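Xylan esterase 1 (Thermoanaerobacterium sp. 'JW/SL YS485', PDB 3FCY) probably removes acetyl groups from xylan fragments and cephalosporin C, as a family CE7 carbohydrate esterase with an alpha/beta-hydrolase fold. Local coordinates at residues Phe30-Gly42 against Asp298-Asn312. Residues are numbered along the deposited sequence; the frame is centred on the assembly and turned at random.
Sequences FDMPLQKLREYTG and DQVCPPSTVFAAYNN
Asp-31 turns its CG away from its own backbone N (chi1 -151°), which brings the carboxylate to the start of helix 303-310, where Ser-304 holds OG between its backbone N and carbonyl carbon (chi1 57°) to meet it. Two bonds grip Asp-31 OD2: Ser-304 OG comes in on the syn lone pair at 2.7 Å, and Ser-304 N reaches it from above the carboxylate plane at 3.0 Å. A carboxylate at this N-terminal end should also be favoured by the helix dipole.

Next door, Phe-30 lays one ring face over Gln-299, whose CG sits 3.4 Å from the ring centroid, nearly on the normal: a close CH-pi contact. Further along, Leu-37 wedges between Ser-304 and Phe-307. Its CD2 packs 3.5 Å from Ser-304 CA, while its CB lies over the Phe-307 ring, displaced toward the rim; Leu-34 CD1 reaches CZ of the same ring. Tyr-40 presents its ring edge to Ser-304 O, and its hydroxyl bonds Asp-236.

At the far end, Asn-311 ND2 gives a straight bond to Tyr-40 O (2.7 Å), close to its own amide plane, and a weak one to Leu-37 O. Water links Asn-311 OD1 to Arg-38 O, and Asn-312 ND2 reaches Thr-41 O at 3.3 Å.

The N-terminal segment thus lies along a helix that follows Asp-298, the predicted triad acid hydrogen-bonded to His-327. On the side facing the central sheet, Phe-307 packs against Val-294 of strand 289-295 and Ile-319 of the neighbouring strand 317-322, while helix 237-242 flanks the contact through Arg-239, which forms a salt bridge with Asp-31 OD1, a hydrogen bond with Ser-304 OG and side-chain contacts with Met-32 and Thr-305.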
loop_
_atom_site.group_PDB
_atom_site.type_symbol
_atom_site.label_atom_id
_atom_site.label_comp_id
_atom_site.label_asym_id
_atom_site.label_seq_id
_atom_site.Cartn_x
_atom_site.Cartn_y
_atom_site.Cartn_z
ATOM N N PHE A 30 -9.939 4.797 -16.317
ATOM C CA PHE A 30 -10.653 3.608 -15.776
ATOM C C PHE A 30 -12.121 3.627 -16.195
ATOM O O PHE A 30 -12.889 2.732 -15.835
ATOM C CB PHE A 30 -10.536 3.571 -14.248
ATOM C CG PHE A 30 -11.214 4.721 -13.554
ATOM C CD1 PHE A 30 -12.586 4.695 -13.310
ATOM C CD2 PHE A 30 -10.482 5.836 -13.151
ATOM C CE1 PHE A 30 -13.219 5.763 -12.675
ATOM C CE2 PHE A 30 -11.107 6.911 -12.514
ATOM C CZ PHE A 30 -12.480 6.873 -12.276
ATOM N N ASP A 31 -12.504 4.658 -16.947
ATOM C CA ASP A 31 -13.871 4.791 -17.447
ATOM C C ASP A 31 -13.822 5.502 -18.800
ATOM O O ASP A 31 -12.802 6.089 -19.158
ATOM C CB ASP A 31 -14.741 5.595 -16.475
ATOM C CG ASP A 31 -16.211 5.202 -16.547
ATOM O OD1 ASP A 31 -16.695 4.896 -17.657
ATOM O OD2 ASP A 31 -16.887 5.201 -15.497
ATOM N N MET A 32 -14.922 5.450 -19.544
ATOM C CA MET A 32 -14.987 6.080 -20.860
ATOM C C MET A 32 -14.745 7.591 -20.812
ATOM O O MET A 32 -14.948 8.232 -19.782
ATOM C CB MET A 32 -16.346 5.794 -21.506
ATOM C CG MET A 32 -17.542 6.240 -20.673
ATOM S SD MET A 32 -19.122 5.933 -21.496
ATOM C CE MET A 32 -19.396 4.200 -21.098
ATOM N N PRO A 33 -14.298 8.177 -21.936
ATOM C CA PRO A 33 -14.037 9.619 -21.997
ATOM C C PRO A 33 -15.320 10.435 -21.852
ATOM O O PRO A 33 -16.406 9.964 -22.190
ATOM C CB PRO A 33 -13.383 9.792 -23.366
ATOM C CG PRO A 33 -14.043 8.715 -24.184
ATOM C CD PRO A 33 -14.016 7.538 -23.235
ATOM N N LEU A 34 -15.182 11.657 -21.347
ATOM C CA LEU A 34 -16.323 12.548 -21.137
ATOM C C LEU A 34 -17.254 12.606 -22.343
ATOM O O LEU A 34 -18.477 12.576 -22.197
ATOM C CB LEU A 34 -15.830 13.960 -20.802
ATOM C CG LEU A 34 -16.905 14.999 -20.479
ATOM C CD1 LEU A 34 -17.738 14.530 -19.288
ATOM C CD2 LEU A 34 -16.247 16.334 -20.177
ATOM N N GLN A 35 -16.668 12.689 -23.535
ATOM C CA GLN A 35 -17.439 12.749 -24.771
ATOM C C GLN A 35 -18.484 11.639 -24.815
ATOM O O GLN A 35 -19.624 11.860 -25.229
ATOM C CB GLN A 35 -16.498 12.631 -25.980
ATOM C CG GLN A 35 -15.534 11.446 -25.898
ATOM C CD GLN A 35 -14.606 11.338 -27.104
ATOM O OE1 GLN A 35 -13.869 12.275 -27.426
ATOM N NE2 GLN A 35 -14.633 10.185 -27.770
ATOM N N LYS A 36 -18.098 10.446 -24.374
ATOM C CA LYS A 36 -19.009 9.308 -24.381
ATOM C C LYS A 36 -19.880 9.212 -23.125
ATOM O O LYS A 36 -20.976 8.654 -23.168
ATOM C CB LYS A 36 -18.213 8.022 -24.606
ATOM C CG LYS A 36 -17.579 7.987 -25.991
ATOM C CD LYS A 36 -16.664 6.797 -26.202
ATOM C CE LYS A 36 -16.031 6.857 -27.590
ATOM N NZ LYS A 36 -14.997 5.804 -27.797
ATOM N N LEU A 37 -19.399 9.759 -22.012
ATOM C CA LEU A 37 -20.176 9.746 -20.773
ATOM C C LEU A 37 -21.476 10.495 -21.038
ATOM O O LEU A 37 -22.556 10.051 -20.655
ATOM C CB LEU A 37 -19.412 10.447 -19.646
ATOM C CG LEU A 37 -18.161 9.764 -19.099
ATOM C CD1 LEU A 37 -17.437 10.710 -18.151
ATOM C CD2 LEU A 37 -18.555 8.481 -18.382
ATOM N N ARG A 38 -21.350 11.635 -21.712
ATOM C CA ARG A 38 -22.488 12.486 -22.055
ATOM C C ARG A 38 -23.624 11.711 -22.725
ATOM O O ARG A 38 -24.791 12.065 -22.579
ATOM C CB ARG A 38 -22.035 13.601 -23.003
ATOM C CG ARG A 38 -20.879 14.459 -22.506
ATOM C CD ARG A 38 -21.340 15.501 -21.509
ATOM N NE ARG A 38 -20.292 16.478 -21.216
ATOM C CZ ARG A 38 -20.404 17.435 -20.299
ATOM N NH1 ARG A 38 -21.519 17.544 -19.589
ATOM N NH2 ARG A 38 -19.402 18.279 -20.090
ATOM N N GLU A 39 -23.278 10.655 -23.457
ATOM C CA GLU A 39 -24.273 9.857 -24.173
ATOM C C GLU A 39 -24.649 8.531 -23.505
ATOM O O GLU A 39 -25.638 7.904 -23.876
ATOM C CB GLU A 39 -23.760 9.569 -25.584
ATOM C CG GLU A 39 -23.166 10.778 -26.280
ATOM C CD GLU A 39 -24.094 11.371 -27.313
ATOM O OE1 GLU A 39 -25.184 11.863 -26.941
ATOM O OE2 GLU A 39 -23.727 11.340 -28.508
ATOM N N TYR A 40 -23.859 8.103 -22.528
ATOM C CA TYR A 40 -24.113 6.841 -21.839
ATOM C C TYR A 40 -25.403 6.863 -21.014
ATOM O O TYR A 40 -25.600 7.745 -20.174
ATOM C CB TYR A 40 -22.920 6.507 -20.946
ATOM C CG TYR A 40 -23.082 5.236 -20.152
ATOM C CD1 TYR A 40 -23.149 3.994 -20.785
ATOM C CD2 TYR A 40 -23.164 5.275 -18.761
ATOM C CE1 TYR A 40 -23.291 2.820 -20.048
ATOM C CE2 TYR A 40 -23.307 4.111 -18.018
ATOM C CZ TYR A 40 -23.368 2.891 -18.664
ATOM O OH TYR A 40 -23.502 1.745 -17.922
ATOM N N THR A 41 -26.272 5.880 -21.244
ATOM C CA THR A 41 -27.546 5.807 -20.535
ATOM C C THR A 41 -27.695 4.635 -19.562
ATOM O O THR A 41 -28.788 4.389 -19.050
ATOM C CB THR A 41 -28.723 5.760 -21.526
ATOM O OG1 THR A 41 -28.538 4.663 -22.428
ATOM C CG2 THR A 41 -28.801 7.063 -22.325
ATOM N N GLY A 42 -26.618 3.904 -19.307
ATOM C CA GLY A 42 -26.712 2.803 -18.363
ATOM C C GLY A 42 -26.562 1.408 -18.931
ATOM O O GLY A 42 -26.693 1.193 -20.141
ATOM N N ASP A 298 -13.202 9.605 -9.719
ATOM C CA ASP A 298 -13.972 8.808 -8.765
ATOM C C ASP A 298 -14.102 7.345 -9.172
ATOM O O ASP A 298 -14.806 7.023 -10.130
ATOM C CB ASP A 298 -15.378 9.399 -8.598
ATOM C CG ASP A 298 -16.129 8.801 -7.418
ATOM O OD1 ASP A 298 -15.888 7.619 -7.085
ATOM O OD2 ASP A 298 -16.974 9.511 -6.830
ATOM N N GLN A 299 -13.431 6.459 -8.439
ATOM C CA GLN A 299 -13.507 5.030 -8.722
ATOM C C GLN A 299 -14.508 4.331 -7.801
ATOM O O GLN A 299 -14.841 3.165 -8.005
ATOM C CB GLN A 299 -12.120 4.387 -8.601
ATOM C CG GLN A 299 -11.230 4.672 -9.806
ATOM C CD GLN A 299 -9.816 4.151 -9.641
ATOM O OE1 GLN A 299 -9.605 2.985 -9.303
ATOM N NE2 GLN A 299 -8.838 5.012 -9.891
ATOM N N VAL A 300 -14.983 5.051 -6.788
ATOM C CA VAL A 300 -15.968 4.519 -5.852
ATOM C C VAL A 300 -17.319 4.521 -6.576
ATOM O O VAL A 300 -18.045 3.525 -6.579
ATOM C CB VAL A 300 -16.050 5.397 -4.587
ATOM C CG1 VAL A 300 -17.089 4.845 -3.623
ATOM C CG2 VAL A 300 -14.685 5.453 -3.917
ATOM N N CYS A 301 -17.648 5.657 -7.182
ATOM C CA CYS A 301 -18.874 5.800 -7.956
ATOM C C CYS A 301 -18.425 6.209 -9.356
ATOM O O CYS A 301 -18.360 7.399 -9.684
ATOM C CB CYS A 301 -19.792 6.873 -7.362
ATOM S SG CYS A 301 -20.610 6.410 -5.802
ATOM N N PRO A 302 -18.096 5.218 -10.195
ATOM C CA PRO A 302 -17.640 5.428 -11.572
ATOM C C PRO A 302 -18.423 6.527 -12.282
ATOM O O PRO A 302 -19.650 6.544 -12.248
ATOM C CB PRO A 302 -17.852 4.061 -12.212
ATOM C CG PRO A 302 -17.571 3.128 -11.077
ATOM C CD PRO A 302 -18.308 3.784 -9.927
ATOM N N PRO A 303 -17.713 7.458 -12.940
ATOM C CA PRO A 303 -18.348 8.566 -13.660
ATOM C C PRO A 303 -19.481 8.093 -14.564
ATOM O O PRO A 303 -20.527 8.736 -14.645
ATOM C CB PRO A 303 -17.194 9.168 -14.451
ATOM C CG PRO A 303 -16.019 8.932 -13.545
ATOM C CD PRO A 303 -16.247 7.508 -13.081
ATOM N N SER A 304 -19.277 6.962 -15.232
ATOM C CA SER A 304 -20.291 6.420 -16.133
ATOM C C SER A 304 -21.601 6.079 -15.421
ATOM O O SER A 304 -22.683 6.263 -15.982
ATOM C CB SER A 304 -19.749 5.185 -16.869
ATOM O OG SER A 304 -19.321 4.176 -15.970
ATOM N N THR A 305 -21.519 5.588 -14.187
ATOM C CA THR A 305 -22.738 5.252 -13.451
ATOM C C THR A 305 -23.459 6.532 -13.029
ATOM O O THR A 305 -24.681 6.552 -12.895
ATOM C CB THR A 305 -22.438 4.407 -12.190
ATOM O OG1 THR A 305 -21.645 5.171 -11.273
ATOM C CG2 THR A 305 -21.694 3.140 -12.573
ATOM N N VAL A 306 -22.696 7.599 -12.817
ATOM C CA VAL A 306 -23.281 8.878 -12.427
ATOM C C VAL A 306 -23.986 9.498 -13.637
ATOM O O VAL A 306 -25.102 10.001 -13.516
ATOM C CB VAL A 306 -22.196 9.843 -11.889
ATOM C CG1 VAL A 306 -22.790 11.232 -11.635
ATOM C CG2 VAL A 306 -21.611 9.281 -10.596
ATOM N N PHE A 307 -23.345 9.451 -14.803
ATOM C CA PHE A 307 -23.962 10.009 -15.999
ATOM C C PHE A 307 -25.176 9.203 -16.431
ATOM O O PHE A 307 -26.097 9.744 -17.037
ATOM C CB PHE A 307 -22.962 10.108 -17.153
ATOM C CG PHE A 307 -22.247 11.427 -17.212
ATOM C CD1 PHE A 307 -21.019 11.600 -16.590
ATOM C CD2 PHE A 307 -22.832 12.516 -17.850
ATOM C CE1 PHE A 307 -20.380 12.839 -16.601
ATOM C CE2 PHE A 307 -22.202 13.762 -17.864
ATOM C CZ PHE A 307 -20.975 13.921 -17.238
ATOM N N ALA A 308 -25.186 7.913 -16.112
ATOM C CA ALA A 308 -26.322 7.068 -16.462
ATOM C C ALA A 308 -27.567 7.582 -15.739
ATOM O O ALA A 308 -28.649 7.656 -16.319
ATOM C CB ALA A 308 -26.044 5.620 -16.066
ATOM N N ALA A 309 -27.412 7.940 -14.468
ATOM C CA ALA A 309 -28.537 8.452 -13.697
ATOM C C ALA A 309 -28.918 9.818 -14.250
ATOM O O ALA A 309 -30.087 10.097 -14.484
ATOM C CB ALA A 309 -28.162 8.572 -12.226
ATOM N N TYR A 310 -27.914 10.663 -14.462
ATOM C CA TYR A 310 -28.132 12.004 -14.995
ATOM C C TYR A 310 -28.858 11.974 -16.345
ATOM O O TYR A 310 -29.798 12.736 -16.572
ATOM C CB TYR A 310 -26.789 12.720 -15.168
ATOM C CG TYR A 310 -26.904 14.108 -15.756
ATOM C CD1 TYR A 310 -27.377 15.174 -14.989
ATOM C CD2 TYR A 310 -26.558 14.353 -17.085
ATOM C CE1 TYR A 310 -27.500 16.454 -15.530
ATOM C CE2 TYR A 310 -26.679 15.628 -17.638
ATOM C CZ TYR A 310 -27.148 16.672 -16.854
ATOM O OH TYR A 310 -27.254 17.932 -17.392
ATOM N N ASN A 311 -28.421 11.088 -17.235
ATOM C CA ASN A 311 -29.018 11.000 -18.562
ATOM C C ASN A 311 -30.404 10.375 -18.624
ATOM O O ASN A 311 -31.020 10.336 -19.688
ATOM C CB ASN A 311 -28.068 10.280 -19.525
ATOM C CG ASN A 311 -26.852 11.121 -19.868
ATOM O OD1 ASN A 311 -26.956 12.341 -20.021
ATOM N ND2 ASN A 311 -25.697 10.477 -20.002
ATOM N N ASN A 312 -30.904 9.895 -17.491
ATOM C CA ASN A 312 -32.239 9.310 -17.456
ATOM C C ASN A 312 -33.245 10.299 -16.876
ATOM O O ASN A 312 -34.445 10.025 -16.816
ATOM C CB ASN A 312 -32.235 8.014 -16.645
ATOM C CG ASN A 312 -31.819 6.817 -17.477
ATOM O OD1 ASN A 312 -32.515 6.437 -18.416
ATOM N ND2 ASN A 312 -30.681 6.224 -17.144
HETATM O O HOH W 1 -24.859 13.908 -20.630
#